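Local atomic coordinates of KLLA0F20702p (Kluyveromyces lactis, PDB entry 5Y5A), a protein that is the yeast telomerase subunit Est1, here its N-terminal part, and probably helps recruit telomerase to telomeres by binding Cdc13. Residues K434-K437 and N438-K441; T447-C450 and Q451-N455; L456-E459 and L460-S463; V536-Y539 and S540-F544. All coordinates share one frame; numbering follows the deposited sequence.

Contact 1 (K434-K437 and N438-K441)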
loop_
_atom_site.group_PDB
_atom_site.type_symbol
_atom_site.label_atom_id
_atom_site.label_comp_id
_atom_site.label_asym_id
_atom_site.label_seq_id
_atom_site.Cartn_x
_atom_site.Cartn_y
_atom_site.Cartn_z
ATOM N N LYS A 434 -9.791 17.262 1.172
ATOM C CA LYS A 434 -10.364 17.907 -0.009
ATOM C C LYS A 434 -11.044 16.922 -0.967
ATOM O O LYS A 434 -11.716 17.339 -1.914
ATOM C CB LYS A 434 -9.290 18.676 -0.779
ATOM C CG LYS A 434 -8.701 17.907 -1.940
ATOM C CD LYS A 434 -7.561 18.667 -2.598
ATOM C CE LYS A 434 -7.996 19.265 -3.920
ATOM N NZ LYS A 434 -6.882 20.009 -4.567
ATOM N N SER A 435 -10.866 15.629 -0.728
ATOM C CA SER A 435 -11.337 14.601 -1.654
ATOM C C SER A 435 -12.734 14.082 -1.344
ATOM O O SER A 435 -13.325 13.388 -2.158
ATOM C CB SER A 435 -10.373 13.405 -1.666
ATOM O OG SER A 435 -9.114 13.750 -2.212
ATOM N N HIS A 436 -13.240 14.373 -0.153
ATOM C CA HIS A 436 -14.522 13.819 0.269
ATOM C C HIS A 436 -15.354 14.881 0.995
ATOM O O HIS A 436 -14.951 15.407 2.029
ATOM C CB HIS A 436 -14.301 12.587 1.153
ATOM C CG HIS A 436 -13.364 11.586 0.555
ATOM N ND1 HIS A 436 -13.737 10.731 -0.463
ATOM C CD2 HIS A 436 -12.060 11.314 0.807
ATOM C CE1 HIS A 436 -12.711 9.977 -0.804
ATOM N NE2 HIS A 436 -11.675 10.320 -0.058
ATOM N N LYS A 437 -16.514 15.189 0.437
ATOM C CA LYS A 437 -17.377 16.230 0.981
ATOM C C LYS A 437 -17.711 16.025 2.458
ATOM O O LYS A 437 -17.636 16.963 3.248
ATOM C CB LYS A 437 -18.658 16.319 0.161
ATOM C CG LYS A 437 -18.414 16.844 -1.240
ATOM C CD LYS A 437 -17.494 18.056 -1.198
ATOM C CE LYS A 437 -17.322 18.678 -2.575
ATOM N NZ LYS A 437 -16.389 19.833 -2.536
ATOM N N ASN A 438 -18.072 14.800 2.829
ATOM C CA ASN A 438 -18.400 14.504 4.217
ATOM C C ASN A 438 -17.209 14.737 5.151
ATOM O O ASN A 438 -17.374 15.196 6.279
ATOM C CB ASN A 438 -18.902 13.061 4.347
ATOM C CG ASN A 438 -17.925 12.036 3.760
ATOM O OD1 ASN A 438 -17.341 12.251 2.695
ATOM N ND2 ASN A 438 -17.755 10.912 4.453
ATOM N N VAL A 439 -16.006 14.416 4.681
ATOM C CA VAL A 439 -14.818 14.573 5.508
ATOM C C VAL A 439 -14.463 16.052 5.613
ATOM O O VAL A 439 -14.121 16.543 6.687
ATOM C CB VAL A 439 -13.629 13.765 4.950
ATOM C CG1 VAL A 439 -12.376 14.007 5.781
ATOM C CG2 VAL A 439 -13.979 12.289 4.924
ATOM N N LEU A 440 -14.576 16.758 4.493
ATOM C CA LEU A 440 -14.391 18.204 4.459
ATOM C C LEU A 440 -15.327 18.916 5.432
ATOM O O LEU A 440 -14.912 19.831 6.139
ATOM C CB LEU A 440 -14.615 18.740 3.042
ATOM C CG LEU A 440 -14.610 20.263 2.901
ATOM C CD1 LEU A 440 -13.269 20.844 3.333
ATOM C CD2 LEU A 440 -14.948 20.682 1.481
ATOM N N LYS A 441 -16.591 18.497 5.469
ATOM C CA LYS A 441 -17.555 19.144 6.355
ATOM C C LYS A 441 -17.217 18.903 7.824
ATOM O O LYS A 441 -17.302 19.820 8.630
ATOM C CB LYS A 441 -18.974 18.669 6.047
ATOM C CG LYS A 441 -19.483 19.184 4.708
ATOM C CD LYS A 441 -20.757 18.488 4.261
ATOM C CE LYS A 441 -21.236 19.028 2.911
ATOM N NZ LYS A 441 -22.418 18.284 2.382
#

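Contact 2 (T447-C450 and Q451-N455)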
loop_
_atom_site.group_PDB
_atom_site.type_symbol
_atom_site.label_atom_id
_atom_site.label_comp_id
_atom_site.label_asym_id
_atom_site.label_seq_id
_atom_site.Cartn_x
_atom_site.Cartn_y
_atom_site.Cartn_z
ATOM N N THR A 447 -13.216 21.976 15.867
ATOM C CA THR A 447 -12.500 23.090 16.485
ATOM C C THR A 447 -11.047 22.720 16.771
ATOM O O THR A 447 -10.143 23.517 16.520
ATOM C CB THR A 447 -13.173 23.572 17.802
ATOM O OG1 THR A 447 -13.355 22.464 18.691
ATOM C CG2 THR A 447 -14.525 24.224 17.516
ATOM N N SER A 448 -10.822 21.508 17.274
ATOM C CA SER A 448 -9.465 21.067 17.571
ATOM C C SER A 448 -8.628 21.005 16.297
ATOM O O SER A 448 -7.498 21.468 16.282
ATOM C CB SER A 448 -9.472 19.707 18.263
ATOM O OG SER A 448 -10.023 18.722 17.416
ATOM N N PHE A 449 -9.190 20.456 15.224
ATOM C CA PHE A 449 -8.432 20.324 13.983
ATOM C C PHE A 449 -8.170 21.687 13.337
ATOM O O PHE A 449 -7.056 21.968 12.908
ATOM C CB PHE A 449 -9.135 19.385 12.983
ATOM C CG PHE A 449 -8.380 19.238 11.690
ATOM C CD1 PHE A 449 -7.233 18.461 11.631
ATOM C CD2 PHE A 449 -8.771 19.930 10.551
ATOM C CE1 PHE A 449 -6.503 18.355 10.451
ATOM C CE2 PHE A 449 -8.046 19.828 9.368
ATOM C CZ PHE A 449 -6.910 19.042 9.321
ATOM N N CYS A 450 -9.188 22.538 13.281
ATOM C CA CYS A 450 -9.009 23.895 12.757
ATOM C C CYS A 450 -8.007 24.692 13.571
ATOM O O CYS A 450 -7.179 25.407 13.008
ATOM C CB CYS A 450 -10.346 24.640 12.705
ATOM S SG CYS A 450 -11.414 24.007 11.405
ATOM N N GLN A 451 -8.078 24.573 14.891
ATOM C CA GLN A 451 -7.076 25.218 15.741
ATOM C C GLN A 451 -5.663 24.721 15.397
ATOM O O GLN A 451 -4.727 25.516 15.290
ATOM C CB GLN A 451 -7.374 24.970 17.221
ATOM C CG GLN A 451 -6.383 25.640 18.164
ATOM C CD GLN A 451 -6.499 27.157 18.134
ATOM O OE1 GLN A 451 -7.509 27.718 18.552
ATOM N NE2 GLN A 451 -5.471 27.822 17.616
ATOM N N SER A 452 -5.516 23.408 15.212
ATOM C CA SER A 452 -4.211 22.823 14.890
ATOM C C SER A 452 -3.651 23.331 13.561
ATOM O O SER A 452 -2.471 23.643 13.461
ATOM C CB SER A 452 -4.307 21.292 14.860
ATOM O OG SER A 452 -4.289 20.766 16.177
ATOM N N MET A 453 -4.501 23.412 12.543
ATOM C CA MET A 453 -4.053 23.860 11.227
ATOM C C MET A 453 -3.708 25.337 11.223
ATOM O O MET A 453 -2.804 25.766 10.511
ATOM C CB MET A 453 -5.118 23.567 10.165
ATOM C CG MET A 453 -5.209 22.082 9.806
ATOM S SD MET A 453 -3.594 21.281 9.688
ATOM C CE MET A 453 -3.089 21.711 8.036
ATOM N N VAL A 454 -4.440 26.113 12.017
ATOM C CA VAL A 454 -4.136 27.530 12.218
ATOM C C VAL A 454 -2.741 27.723 12.824
ATOM O O VAL A 454 -1.952 28.549 12.345
ATOM C CB VAL A 454 -5.200 28.193 13.124
ATOM C CG1 VAL A 454 -4.666 29.490 13.735
ATOM C CG2 VAL A 454 -6.498 28.421 12.337
ATOM N N ASN A 455 -2.435 26.952 13.868
ATOM C CA ASN A 455 -1.117 27.010 14.517
ATOM C C ASN A 455 -0.002 26.625 13.556
ATOM O O ASN A 455 1.031 27.286 13.499
ATOM C CB ASN A 455 -1.060 26.089 15.739
ATOM C CG ASN A 455 -1.958 26.551 16.855
ATOM O OD1 ASN A 455 -2.359 27.713 16.899
ATOM N ND2 ASN A 455 -2.283 25.644 17.771
#

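Contact 3 (L456-E459 and L460-S463)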
loop_
_atom_site.group_PDB
_atom_site.type_symbol
_atom_site.label_atom_id
_atom_site.label_comp_id
_atom_site.label_asym_id
_atom_site.label_seq_id
_atom_site.Cartn_x
_atom_site.Cartn_y
_atom_site.Cartn_z
ATOM N N LEU A 456 -0.229 25.557 12.794
ATOM C CA LEU A 456 0.758 25.082 11.834
ATOM C C LEU A 456 0.935 26.097 10.713
ATOM O O LEU A 456 2.055 26.450 10.355
ATOM C CB LEU A 456 0.348 23.717 11.252
ATOM C CG LEU A 456 1.404 23.125 10.322
ATOM C CD1 LEU A 456 2.717 22.951 11.093
ATOM C CD2 LEU A 456 0.945 21.805 9.717
ATOM N N THR A 457 -0.181 26.572 10.168
ATOM C CA THR A 457 -0.134 27.528 9.074
ATOM C C THR A 457 0.580 28.801 9.524
ATOM O O THR A 457 1.410 29.335 8.786
ATOM C CB THR A 457 -1.549 27.852 8.544
ATOM O OG1 THR A 457 -2.246 26.625 8.281
ATOM C CG2 THR A 457 -1.481 28.658 7.255
ATOM N N ASN A 458 0.289 29.268 10.740
ATOM C CA ASN A 458 0.952 30.467 11.267
ATOM C C ASN A 458 2.463 30.285 11.416
ATOM O O ASN A 458 3.227 31.222 11.167
ATOM C CB ASN A 458 0.350 30.889 12.621
ATOM C CG ASN A 458 -0.994 31.614 12.471
ATOM O OD1 ASN A 458 -1.347 32.062 11.387
ATOM N ND2 ASN A 458 -1.738 31.735 13.569
ATOM N N GLU A 459 2.901 29.091 11.824
ATOM C CA GLU A 459 4.344 28.816 11.908
ATOM C C GLU A 459 4.952 28.799 10.508
ATOM O O GLU A 459 6.056 29.281 10.292
ATOM C CB GLU A 459 4.626 27.481 12.609
ATOM C CG GLU A 459 4.202 27.419 14.068
ATOM C CD GLU A 459 4.943 28.421 14.929
ATOM O OE1 GLU A 459 4.327 28.970 15.868
ATOM O OE2 GLU A 459 6.138 28.665 14.666
ATOM N N LEU A 460 4.223 28.234 9.555
ATOM C CA LEU A 460 4.712 28.179 8.187
ATOM C C LEU A 460 4.835 29.583 7.602
ATOM O O LEU A 460 5.850 29.918 6.994
ATOM C CB LEU A 460 3.799 27.299 7.330
ATOM C CG LEU A 460 3.818 25.837 7.793
ATOM C CD1 LEU A 460 2.953 24.953 6.926
ATOM C CD2 LEU A 460 5.248 25.326 7.836
ATOM N N LEU A 461 3.816 30.412 7.813
ATOM C CA LEU A 461 3.849 31.792 7.334
ATOM C C LEU A 461 5.022 32.578 7.924
ATOM O O LEU A 461 5.549 33.492 7.287
ATOM C CB LEU A 461 2.526 32.497 7.654
ATOM C CG LEU A 461 1.315 32.024 6.841
ATOM C CD1 LEU A 461 0.015 32.369 7.548
ATOM C CD2 LEU A 461 1.354 32.642 5.452
ATOM N N SER A 462 5.443 32.218 9.132
ATOM C CA SER A 462 6.564 32.908 9.775
ATOM C C SER A 462 7.917 32.414 9.258
ATOM O O SER A 462 8.946 33.038 9.508
ATOM C CB SER A 462 6.500 32.736 11.293
ATOM O OG SER A 462 5.256 33.173 11.808
ATOM N N SER A 463 7.908 31.291 8.546
ATOM C CA SER A 463 9.135 30.731 7.985
ATOM C C SER A 463 9.573 31.495 6.741
ATOM O O SER A 463 10.713 31.951 6.653
ATOM C CB SER A 463 8.945 29.249 7.653
ATOM O OG SER A 463 8.651 28.501 8.820
#

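Contact 4 (V536-Y539 and S540-F544)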
loop_
_atom_site.group_PDB
_atom_site.type_symbol
_atom_site.label_atom_id
_atom_site.label_comp_id
_atom_site.label_asym_id
_atom_site.label_seq_id
_atom_site.Cartn_x
_atom_site.Cartn_y
_atom_site.Cartn_z
ATOM N N VAL A 536 3.141 24.552 -0.718
ATOM C CA VAL A 536 1.912 23.855 -1.060
ATOM C C VAL A 536 1.024 23.702 0.173
ATOM O O VAL A 536 -0.200 23.651 0.058
ATOM C CB VAL A 536 2.199 22.464 -1.698
ATOM C CG1 VAL A 536 2.922 21.531 -0.717
ATOM C CG2 VAL A 536 0.913 21.827 -2.203
ATOM N N LEU A 537 1.631 23.648 1.355
ATOM C CA LEU A 537 0.849 23.492 2.576
ATOM C C LEU A 537 0.178 24.804 2.939
ATOM O O LEU A 537 -0.979 24.807 3.355
ATOM C CB LEU A 537 1.715 23.003 3.729
ATOM C CG LEU A 537 1.888 21.489 3.773
ATOM C CD1 LEU A 537 2.862 21.087 4.865
ATOM C CD2 LEU A 537 0.534 20.821 3.983
ATOM N N VAL A 538 0.899 25.915 2.780
ATOM C CA VAL A 538 0.326 27.228 3.042
ATOM C C VAL A 538 -0.854 27.457 2.090
ATOM O O VAL A 538 -1.904 27.951 2.492
ATOM C CB VAL A 538 1.379 28.359 2.891
ATOM C CG1 VAL A 538 0.714 29.721 2.856
ATOM C CG2 VAL A 538 2.392 28.309 4.026
ATOM N N TYR A 539 -0.688 27.056 0.834
ATOM C CA TYR A 539 -1.743 27.208 -0.163
ATOM C C TYR A 539 -2.977 26.353 0.145
ATOM O O TYR A 539 -4.111 26.828 0.086
ATOM C CB TYR A 539 -1.209 26.851 -1.551
ATOM C CG TYR A 539 -2.263 26.892 -2.632
ATOM C CD1 TYR A 539 -2.675 28.097 -3.178
ATOM C CD2 TYR A 539 -2.843 25.723 -3.108
ATOM C CE1 TYR A 539 -3.638 28.143 -4.165
ATOM C CE2 TYR A 539 -3.808 25.759 -4.097
ATOM C CZ TYR A 539 -4.202 26.973 -4.621
ATOM O OH TYR A 539 -5.161 27.021 -5.608
ATOM N N SER A 540 -2.760 25.087 0.464
ATOM C CA SER A 540 -3.876 24.200 0.754
ATOM C C SER A 540 -4.559 24.617 2.048
ATOM O O SER A 540 -5.784 24.641 2.133
ATOM C CB SER A 540 -3.404 22.748 0.838
ATOM O OG SER A 540 -2.959 22.304 -0.432
ATOM N N ASN A 541 -3.765 24.960 3.052
ATOM C CA ASN A 541 -4.326 25.358 4.335
ATOM C C ASN A 541 -5.145 26.636 4.227
ATOM O O ASN A 541 -6.207 26.748 4.839
ATOM C CB ASN A 541 -3.216 25.512 5.380
ATOM C CG ASN A 541 -2.586 24.182 5.741
ATOM O OD1 ASN A 541 -2.980 23.145 5.204
ATOM N ND2 ASN A 541 -1.597 24.200 6.642
ATOM N N LYS A 542 -4.676 27.595 3.441
ATOM C CA LYS A 542 -5.468 28.803 3.241
ATOM C C LYS A 542 -6.803 28.503 2.542
ATOM O O LYS A 542 -7.836 29.087 2.894
ATOM C CB LYS A 542 -4.676 29.842 2.451
ATOM C CG LYS A 542 -3.530 30.461 3.241
ATOM C CD LYS A 542 -3.133 31.816 2.671
ATOM C CE LYS A 542 -1.933 32.388 3.412
ATOM N NZ LYS A 542 -1.792 33.858 3.179
ATOM N N LYS A 543 -6.796 27.596 1.565
ATOM C CA LYS A 543 -8.039 27.262 0.870
ATOM C C LYS A 543 -8.984 26.572 1.840
ATOM O O LYS A 543 -10.184 26.833 1.843
ATOM C CB LYS A 543 -7.790 26.361 -0.344
ATOM C CG LYS A 543 -6.955 26.984 -1.451
ATOM C CD LYS A 543 -7.627 28.181 -2.093
ATOM C CE LYS A 543 -8.762 27.772 -3.011
ATOM N NZ LYS A 543 -9.341 28.962 -3.699
ATOM N N PHE A 544 -8.433 25.693 2.670
ATOM C CA PHE A 544 -9.240 24.977 3.648
ATOM C C PHE A 544 -9.880 25.913 4.661
ATOM O O PHE A 544 -11.051 25.764 5.010
ATOM C CB PHE A 544 -8.404 23.951 4.397
ATOM C CG PHE A 544 -9.113 23.349 5.572
ATOM C CD1 PHE A 544 -10.083 22.375 5.386
ATOM C CD2 PHE A 544 -8.825 23.764 6.862
ATOM C CE1 PHE A 544 -10.750 21.825 6.463
ATOM C CE2 PHE A 544 -9.485 23.214 7.945
ATOM C CZ PHE A 544 -10.453 22.240 7.744
#

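Contact 1 (K434-K437 and N438-K441)
H436 O meets the first turn of helix 437-444 as a shared acceptor. L440 N donates to it at 2.8 Å in an almost straight bond, with an angle of 172° at the hydrogen, and approaches nearly along the C=O axis. V439 N adds a weak, bent bond to the same oxygen. One residue on, K441 N bonds to K437 O at 2.9 Å. The aliphatic chain of K441 runs out beside that carbonyl, its CG 3.2 Å from K437 O. Side chains meet on the H436 side of the turn: H436 CB lies 3.4 Å from N438 OD1 and 3.8 Å from V439 CG2. With CG between the backbone N and the carbonyl carbon, chi1 54°, the N438 amide is turned so that OD1 faces H436 CB.

Farther out, H436 NE2 is hydrogen-bonded to P493 O, and the imidazole also meets the rings of H373 and W432; together these should fix its rotation. V439 and L440 pack on I433 of helix 421-433, tying the turn to the preceding helix. K437 NZ, by contrast, bonds to the backbone of the bound peptide, on which L440 also packs. H436, whose carbonyl takes the first N-H bonds of the helix, occupies the N-cap position, and the arrangement is a helix start after a short inter-helix connection, in the region matching the Est1 DNA/RNA-binding family, with peptide-binding side chains on its first turns.

Contact 2 (T447-C450 and Q451-N455)
M453 lays its CG methylene over one face of the F449 ring, four residues back, so that a CH-pi contact and an oblique Met-aromatic contact come from the same side chain. This is an i to i+4 pairing within helix 447-462, in the Est1 DNA/RNA-binding family region. CG stands 3.9 Å from the ring centroid, 27° off the ring normal and displaced toward the rim; its nearest ring atom is F449 CZ. The sulfur is farther out, with M453 SD 4.7 Å from the F449 centroid. The two side chains run side by side: the ring projects with CG anti to the F449 backbone N, chi1 180°, while bends at chi2 and chi3 fold the methionine along it. F399 meets the F449 ring edge-to-face, and I406 of helix 385-410 packs on M453, placing the pair in a buried helix interface.

Beneath the pair, M453 N bonds to F449 O at 3.0 Å. The same backbone pattern links Q451 to T447, S452 to S448 and V454 to C450. S452 OG finds its acceptor in D407 OD1, a second tie to helix 385-410. On a more exposed flank, Q451 bends at chi2 and turns its amide toward N455. The bond from Q451 NE2 to N455 OD1 measures 3.2 Å; the donor stands above the acceptor's carbonyl plane, whereas N455 OD1 lies close to the amide plane of Q451.

Contact 3 (L456-E459 and L460-S463)
The C-terminal end of helix 447-462 is where two serine hydroxyls turn back onto backbone carbonyls of the last turn. S462 OG donates to N458 O at 2.9 Å, and S462 N bonds to the same oxygen at 3.2 Å; the two donors reach it from opposite faces of the carbonyl plane. With OG anti to its own carbonyl carbon, chi1 -55°, S462 folds its hydroxyl back along the helix. S463 OG makes a similar return bond to E459 O at 3.1 Å, so carbonyls at the helix end gain side-chain donors as well as backbone ones.

Before this end the helix follows regular i to i+4 bonding: L460 N to L456 O and L461 N to T457 O. On its buried side, L460 CD1 approaches L456 CG at 4.2 Å, the two side chains crossing at a slant, while L460 also packs on L537 and V538 of helix 526-546. Cutting L460 back to an alanine is likely to open a gap beside L456 and against L537 and V538. L461 CD1 runs alongside T457 CG2 at 4.0 Å. T457 OG1 bonds to M453 O, and N458 OD1 accepts from Y561 N of strand 560-563.

Contact 4 (V536-Y539 and S540-F544)
V536 O receives two bonds from S540, one from the backbone and one from the side chain, within helix 526-546, an alpha-helix packed against helices 421-433 and 447-462. Among the hydrogen bonds, S540 N reaches this oxygen at 3.0 Å and S540 OG at 3.1 Å, from opposite faces of the carbonyl plane. The hydroxyl can fold back because OG lies beside the backbone N, chi1 -66°. An alanine at S540 would remove the second donor and is likely to leave V536 O held by the backbone N-H of the turn alone. N541, K542 and K543 continue the i to i+4 backbone bonding, to L537, V538 and Y539 respectively.

A buried amide forms the next group. N541 CG comes 2.9 Å from L537 O, yet the amide makes no hydrogen bond there; ND2 is bonded instead to T457 OG1 of helix 447-462.

The remaining contacts are apolar, one aliphatic and one of a lysine methylene over a ring. K542 stretches out alongside V538, pointing the same way, and its CE comes 3.8 Å from V538 CG1, so the lysine contributes its methylenes to the packing. K543 instead bends at chi2 and chi3. It runs beside Y539, and it also packs on an aromatic side chain of the bound peptide. K543 CG lies over one face of the Y539 ring, displaced toward the rim, 4.2 Å from Y539 CZ.

The four contacts lie on, or just before, three helices, 437-444, 447-462 and 526-546, with contact 4 touching each of the others. Contact 3 is its nearest neighbour, the centres about 11 Å apart: the probable hydrogen bond between T457 OG1 and N541 ND2, 3.0 Å long, lies beside the apolar packing of L460. F544 reaches both contact 1, with L440 CD1 4.1 Å from F544 CD1, and contact 2, with F449 CE2 3.8 Å from F544 CZ. Contacts 2 and 3 adjoin along one helix, whereas contacts 1 and 3 do not touch. Contacts 1 and 4 both border the bound peptide, linking this helical packing to the peptide-binding surface.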